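Local coordinates for phosphate ABC transporter, periplasmic phosphate-binding protein (Borrelia burgdorferi, PDB 4N13), which binds inorganic phosphate as the solute-binding lipoprotein of the PstSACB ABC transporter complex, which imports phosphate into the cell, at residues Ser19-Pro24 with Gln258-Ile263; Thr82-Asp87 with Thr250-Val255. All coordinates share one frame; numbering follows the deposited sequence. Where two conformers were deposited one is given.

Contact 1: Ser19-Pro24 with Gln258-Ile263; sequences STTVSP and QGFLGI. With SO4 (sulfate ion), chain D.
The side-chain nitrogen of Gln258 serves two acceptors on helix 23-36: NE2 donates to the backbone O of Pro24 at 3.0 Å and, more weakly, to the carboxylate of Glu28. The donor stands above the carbonyl plane of Pro24, 65° out of it, off the lone pairs. An extended chain beyond CG (chi2 -154°) carries the amide to the first turn of helix 23-36, while OE1 lies over CB and CG of the proline ring.

Phe260 points its ring at the residues leading into the helix. Its CZ lies 3.6 Å from the carbonyl O of Thr21 and 4.1 Å from CG1 of Val22, the N-cap residue, whose side chain the ring crosses at about a right angle. Just before it, Gly259 (positive phi) is the C-prime residue of the Schellman motif that ends helix 249-257; Phe260 N bonds back to Val255 O.

The turn leading into the helix, at Ser19 and Thr20, also binds a sulfate. Ser19 OG donates to sulfate O4 at 2.7 Å and takes two bonds from Thr21, one from OG1 at 2.8 Å and one from backbone N at 3.2 Å, the latter closing an ST turn. With two donors from Thr21 on its oxygen, the hydroxyl is left to give its proton to the sulfate. Thr20 N meets sulfate O1 at 3.1 Å, nearly straight (161°), and Ser49 and Ser67 add their hydroxyls. Probably from the crystallisation liquor, this sulfate sits where phosphate is expected by similarity in this PstS-family binding protein.

Contact 2: Thr82-Asp87 with Thr250-Val255; sequences TVFAYD and TGQDIV
A bend about the CB-CG bond of Gln252 (chi2 -66°) curls its side chain out of helix 249-257 and lays the amide beside the backbone carbonyl of Phe84, and in Val255 an anti setting of CG1 against the backbone N turns that methyl to Ala85. The principle at work is the packing of a helix on a beta-sheet in an alpha/beta lobe: the axes of helix 250-255 and strand 82-87 approach to 9.0 Å and run nearly parallel, 24° apart.

The strand is not regular here. Phe84 and Ala85 both face Leu226 of strand 223-230, forming a classic beta bulge, and it is the carbonyl of the first bulge residue that the glutamine takes up. NE2 of Gln252 donates to Phe84 O over 2.9 Å, lying in the carbonyl plane on a lone pair, with the oxygen almost in the plane of the amide and an N-H...O angle of 155°. A second bond from NE2 goes to Met246 O, while OE1 accepts from the backbone N of Ile263. Three polar partners thus fix the rotation of this buried amide and which end is nitrogen. NE2 also lies at the edge of the Phe84 ring.

Beside these hydrogen bonds, Val255 supplies the apolar part of the seam. Its CG2 comes obliquely to the Phe84 ring, 4.2 Å from CD1, while its other methyl reaches the strand: CG1 sits 3.6 Å from CB of Ala85. The alanine methyl in turn lies over one face of the Phe84 ring, its CB 4.0 Å above the plane and offset toward the rim.

Overall arrangement
From the N terminus, the chain passes first through 19-24, after strand 12-18, then through 82-87 in the long strand 80-93, and returns only near its end to helix 249-257 and the tail 258-263. Contact 1 therefore closes the wider loop, and contact 2 lies wholly within it, with centres about 7 Å apart. They share a joint: Leu261 O pairs with Tyr86 N at 2.9 Å, so the tail hydrogen-bonds to the strand that the preceding helix packs against. Together the C-terminal helix and tail tie the start of helix 23-36, beside the anion site, to strand 80-93 of the central sheet.

Contact 1: Ser19-Pro24 with Gln258-Ile263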
loop_
_atom_site.group_PDB
_atom_site.type_symbol
_atom_site.label_atom_id
_atom_site.label_comp_id
_atom_site.label_asym_id
_atom_site.label_seq_id
_atom_site.Cartn_x
_atom_site.Cartn_y
_atom_site.Cartn_z
ATOM N N SER A 19 -7.194 9.532 3.966
ATOM C CA SER A 19 -5.995 9.419 3.161
ATOM C C SER A 19 -6.064 10.212 1.857
ATOM O O SER A 19 -7.041 10.156 1.135
ATOM C CB SER A 19 -5.816 7.944 2.829
ATOM O OG SER A 19 -4.702 7.763 1.975
ATOM N N THR A 20 -4.963 10.864 1.498
ATOM C CA THR A 20 -4.893 11.559 0.221
ATOM C C THR A 20 -4.797 10.592 -0.959
ATOM O O THR A 20 -5.228 10.898 -2.073
ATOM C CB THR A 20 -3.708 12.536 0.225
ATOM O OG1 THR A 20 -2.485 11.819 0.452
ATOM C CG2 THR A 20 -3.891 13.552 1.337
ATOM N N THR A 21 -4.284 9.402 -0.707
ATOM C CA THR A 21 -3.952 8.487 -1.779
ATOM C C THR A 21 -5.185 7.984 -2.532
ATOM O O THR A 21 -5.071 7.490 -3.624
ATOM C CB THR A 21 -3.147 7.277 -1.238
ATOM O OG1 THR A 21 -3.992 6.443 -0.433
ATOM C CG2 THR A 21 -1.932 7.741 -0.417
ATOM N N VAL A 22 -6.368 8.129 -1.944
ATOM C CA VAL A 22 -7.580 7.565 -2.540
ATOM C C VAL A 22 -8.595 8.613 -2.960
ATOM O O VAL A 22 -9.723 8.276 -3.335
ATOM C CB VAL A 22 -8.268 6.578 -1.599
ATOM C CG1 VAL A 22 -7.375 5.366 -1.377
ATOM C CG2 VAL A 22 -8.622 7.246 -0.282
ATOM N N SER A 23 -8.207 9.880 -2.958
ATOM C CA SER A 23 -9.141 10.930 -3.346
ATOM C C SER A 23 -9.924 10.670 -4.644
ATOM O O SER A 23 -11.131 10.797 -4.644
ATOM C CB SER A 23 -8.447 12.283 -3.410
ATOM O OG SER A 23 -8.019 12.673 -2.123
ATOM N N PRO A 24 -9.252 10.358 -5.764
ATOM C CA PRO A 24 -10.079 10.213 -6.975
ATOM C C PRO A 24 -10.966 8.961 -6.962
ATOM O O PRO A 24 -11.972 8.946 -7.659
ATOM C CB PRO A 24 -9.054 10.215 -8.112
ATOM C CG PRO A 24 -7.774 9.816 -7.481
ATOM C CD PRO A 24 -7.810 10.333 -6.076
ATOM N N GLN A 258 -8.687 2.607 -10.993
ATOM C CA GLN A 258 -7.787 3.654 -10.539
ATOM C C GLN A 258 -6.495 3.120 -9.980
ATOM O O GLN A 258 -5.751 3.840 -9.320
ATOM C CB GLN A 258 -8.512 4.547 -9.557
ATOM C CG GLN A 258 -9.580 5.271 -10.312
ATOM C CD GLN A 258 -9.963 6.564 -9.726
ATOM O OE1 GLN A 258 -9.118 7.313 -9.264
ATOM N NE2 GLN A 258 -11.256 6.849 -9.712
ATOM N N GLY A 259 -6.194 1.867 -10.295
ATOM C CA GLY A 259 -4.860 1.351 -10.073
ATOM C C GLY A 259 -4.610 0.626 -8.776
ATOM O O GLY A 259 -3.481 0.215 -8.524
ATOM N N PHE A 260 -5.639 0.474 -7.952
ATOM C CA PHE A 260 -5.499 -0.232 -6.683
ATOM C C PHE A 260 -6.061 -1.631 -6.871
ATOM O O PHE A 260 -6.580 -1.970 -7.928
ATOM C CB PHE A 260 -6.269 0.474 -5.556
ATOM C CG PHE A 260 -5.615 1.714 -5.017
ATOM C CD1 PHE A 260 -5.117 1.736 -3.729
ATOM C CD2 PHE A 260 -5.557 2.878 -5.772
ATOM C CE1 PHE A 260 -4.541 2.870 -3.212
ATOM C CE2 PHE A 260 -4.966 4.015 -5.261
ATOM C CZ PHE A 260 -4.458 4.008 -3.976
ATOM N N LEU A 261 -5.950 -2.452 -5.845
ATOM C CA LEU A 261 -6.440 -3.821 -5.884
ATOM C C LEU A 261 -7.690 -3.925 -5.038
ATOM O O LEU A 261 -7.726 -3.387 -3.942
ATOM C CB LEU A 261 -5.390 -4.735 -5.273
ATOM C CG LEU A 261 -5.704 -6.207 -5.395
ATOM C CD1 LEU A 261 -5.588 -6.650 -6.843
ATOM C CD2 LEU A 261 -4.743 -6.984 -4.512
ATOM N N GLY A 262 -8.719 -4.592 -5.545
ATOM C CA GLY A 262 -9.982 -4.723 -4.843
ATOM C C GLY A 262 -10.075 -5.935 -3.926
ATOM O O GLY A 262 -9.188 -6.782 -3.866
ATOM N N ILE A 263 -11.157 -5.972 -3.157
ATOM C CA ILE A 263 -11.466 -7.079 -2.277
ATOM C C ILE A 263 -12.428 -8.040 -2.973
ATOM O O ILE A 263 -12.948 -7.753 -4.037
ATOM C CB ILE A 263 -12.142 -6.577 -0.981
ATOM C CG1 ILE A 263 -13.503 -5.926 -1.279
ATOM C CG2 ILE A 263 -11.209 -5.640 -0.215
ATOM C CD1 ILE A 263 -14.332 -5.669 -0.037
HETATM S S SO4 D . -2.061 9.115 4.185
HETATM O O1 SO4 D . -2.707 10.254 3.576
HETATM O O2 SO4 D . -0.607 9.296 3.983
HETATM O O3 SO4 D . -2.383 8.909 5.597
HETATM O O4 SO4 D . -2.463 7.886 3.531
#

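Contact 2: Thr82-Asp87 with Thr250-Val255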
loop_
_atom_site.group_PDB
_atom_site.type_symbol
_atom_site.label_atom_id
_atom_site.label_comp_id
_atom_site.label_asym_id
_atom_site.label_seq_id
_atom_site.Cartn_x
_atom_site.Cartn_y
_atom_site.Cartn_z
ATOM N N THR A 82 -13.384 -1.807 8.054
ATOM C CA THR A 82 -13.631 -2.771 6.997
ATOM C C THR A 82 -12.681 -2.441 5.863
ATOM O O THR A 82 -12.622 -1.311 5.423
ATOM C CB THR A 82 -15.069 -2.644 6.473
ATOM O OG1 THR A 82 -15.975 -2.951 7.533
ATOM C CG2 THR A 82 -15.317 -3.582 5.294
ATOM N N VAL A 83 -11.950 -3.423 5.368
ATOM C CA VAL A 83 -11.030 -3.200 4.250
ATOM C C VAL A 83 -11.825 -3.066 2.949
ATOM O O VAL A 83 -12.810 -3.796 2.728
ATOM C CB VAL A 83 -10.007 -4.352 4.153
ATOM C CG1 VAL A 83 -10.652 -5.662 3.810
ATOM C CG2 VAL A 83 -8.925 -4.049 3.116
ATOM N N PHE A 84 -11.406 -2.142 2.072
ATOM C CA PHE A 84 -12.059 -2.011 0.763
ATOM C C PHE A 84 -11.085 -1.934 -0.403
ATOM O O PHE A 84 -11.526 -1.919 -1.525
ATOM C CB PHE A 84 -13.023 -0.813 0.710
ATOM C CG PHE A 84 -12.342 0.507 0.543
ATOM C CD1 PHE A 84 -12.323 1.149 -0.681
ATOM C CD2 PHE A 84 -11.704 1.112 1.613
ATOM C CE1 PHE A 84 -11.688 2.366 -0.831
ATOM C CE2 PHE A 84 -11.061 2.319 1.457
ATOM C CZ PHE A 84 -11.063 2.948 0.248
ATOM N N ALA A 85 -9.782 -1.883 -0.140
ATOM C CA ALA A 85 -8.792 -1.825 -1.208
ATOM C C ALA A 85 -7.427 -2.124 -0.651
ATOM O O ALA A 85 -7.228 -2.038 0.561
ATOM C CB ALA A 85 -8.804 -0.462 -1.910
ATOM N N TYR A 86 -6.483 -2.430 -1.547
ATOM C CA TYR A 86 -5.097 -2.685 -1.164
ATOM C C TYR A 86 -4.151 -1.903 -2.049
ATOM O O TYR A 86 -4.387 -1.773 -3.259
ATOM C CB TYR A 86 -4.737 -4.161 -1.286
ATOM C CG TYR A 86 -5.605 -5.048 -0.455
ATOM C CD1 TYR A 86 -5.330 -5.266 0.881
ATOM C CD2 TYR A 86 -6.707 -5.677 -1.008
ATOM C CE1 TYR A 86 -6.144 -6.098 1.648
ATOM C CE2 TYR A 86 -7.511 -6.492 -0.263
ATOM C CZ TYR A 86 -7.228 -6.712 1.055
ATOM O OH TYR A 86 -8.070 -7.540 1.776
ATOM N N ASP A 87 -3.099 -1.388 -1.427
ATOM C CA ASP A 87 -2.004 -0.702 -2.092
ATOM C C ASP A 87 -0.767 -1.542 -1.854
ATOM O O ASP A 87 -0.072 -1.405 -0.834
ATOM C CB ASP A 87 -1.871 0.699 -1.491
ATOM C CG ASP A 87 -0.639 1.410 -1.941
ATOM O OD1 ASP A 87 -0.136 1.060 -3.019
ATOM O OD2 ASP A 87 -0.190 2.332 -1.219
ATOM N N THR A 250 -19.439 -2.591 -8.280
ATOM C CA THR A 250 -19.162 -1.313 -8.942
ATOM C C THR A 250 -18.110 -0.514 -8.173
ATOM O O THR A 250 -17.194 0.044 -8.772
ATOM C CB THR A 250 -20.431 -0.457 -9.126
ATOM O OG1 THR A 250 -21.357 -1.167 -9.953
ATOM C CG2 THR A 250 -20.105 0.870 -9.788
ATOM N N GLY A 251 -18.266 -0.422 -6.859
ATOM C CA GLY A 251 -17.260 0.238 -6.023
ATOM C C GLY A 251 -15.878 -0.352 -6.250
ATOM O O GLY A 251 -14.886 0.363 -6.366
ATOM N N GLN A 252 -15.813 -1.678 -6.321
ATOM C CA GLN A 252 -14.538 -2.353 -6.455
ATOM C C GLN A 252 -13.986 -2.207 -7.868
ATOM O O GLN A 252 -12.772 -2.154 -8.063
ATOM C CB GLN A 252 -14.679 -3.804 -6.006
ATOM C CG GLN A 252 -14.991 -3.849 -4.536
ATOM C CD GLN A 252 -13.810 -3.314 -3.732
ATOM O OE1 GLN A 252 -12.684 -3.788 -3.892
ATOM N NE2 GLN A 252 -14.052 -2.323 -2.883
ATOM N N ASP A 253 -14.868 -2.111 -8.859
ATOM C CA ASP A 253 -14.400 -1.804 -10.215
ATOM C C ASP A 253 -13.734 -0.426 -10.239
ATOM O O ASP A 253 -12.723 -0.242 -10.909
ATOM C CB ASP A 253 -15.543 -1.827 -11.221
ATOM C CG ASP A 253 -16.053 -3.240 -11.524
ATOM O OD1 ASP A 253 -15.381 -4.224 -11.169
ATOM O OD2 ASP A 253 -17.138 -3.363 -12.140
ATOM N N ILE A 254 -14.312 0.545 -9.522
ATOM C CA ILE A 254 -13.708 1.869 -9.447
ATOM C C ILE A 254 -12.306 1.785 -8.840
ATOM O O ILE A 254 -11.370 2.392 -9.349
ATOM C CB ILE A 254 -14.587 2.819 -8.640
ATOM C CG1 ILE A 254 -15.920 3.046 -9.357
ATOM C CG2 ILE A 254 -13.866 4.144 -8.400
ATOM C CD1 ILE A 254 -17.000 3.658 -8.490
ATOM N N VAL A 255 -12.169 1.037 -7.744
ATOM C CA VAL A 255 -10.866 0.851 -7.095
ATOM C C VAL A 255 -9.836 0.354 -8.109
ATOM O O VAL A 255 -8.727 0.874 -8.204
ATOM C CB VAL A 255 -10.989 -0.177 -5.942
ATOM C CG1 VAL A 255 -9.649 -0.627 -5.424
ATOM C CG2 VAL A 255 -11.805 0.417 -4.786
#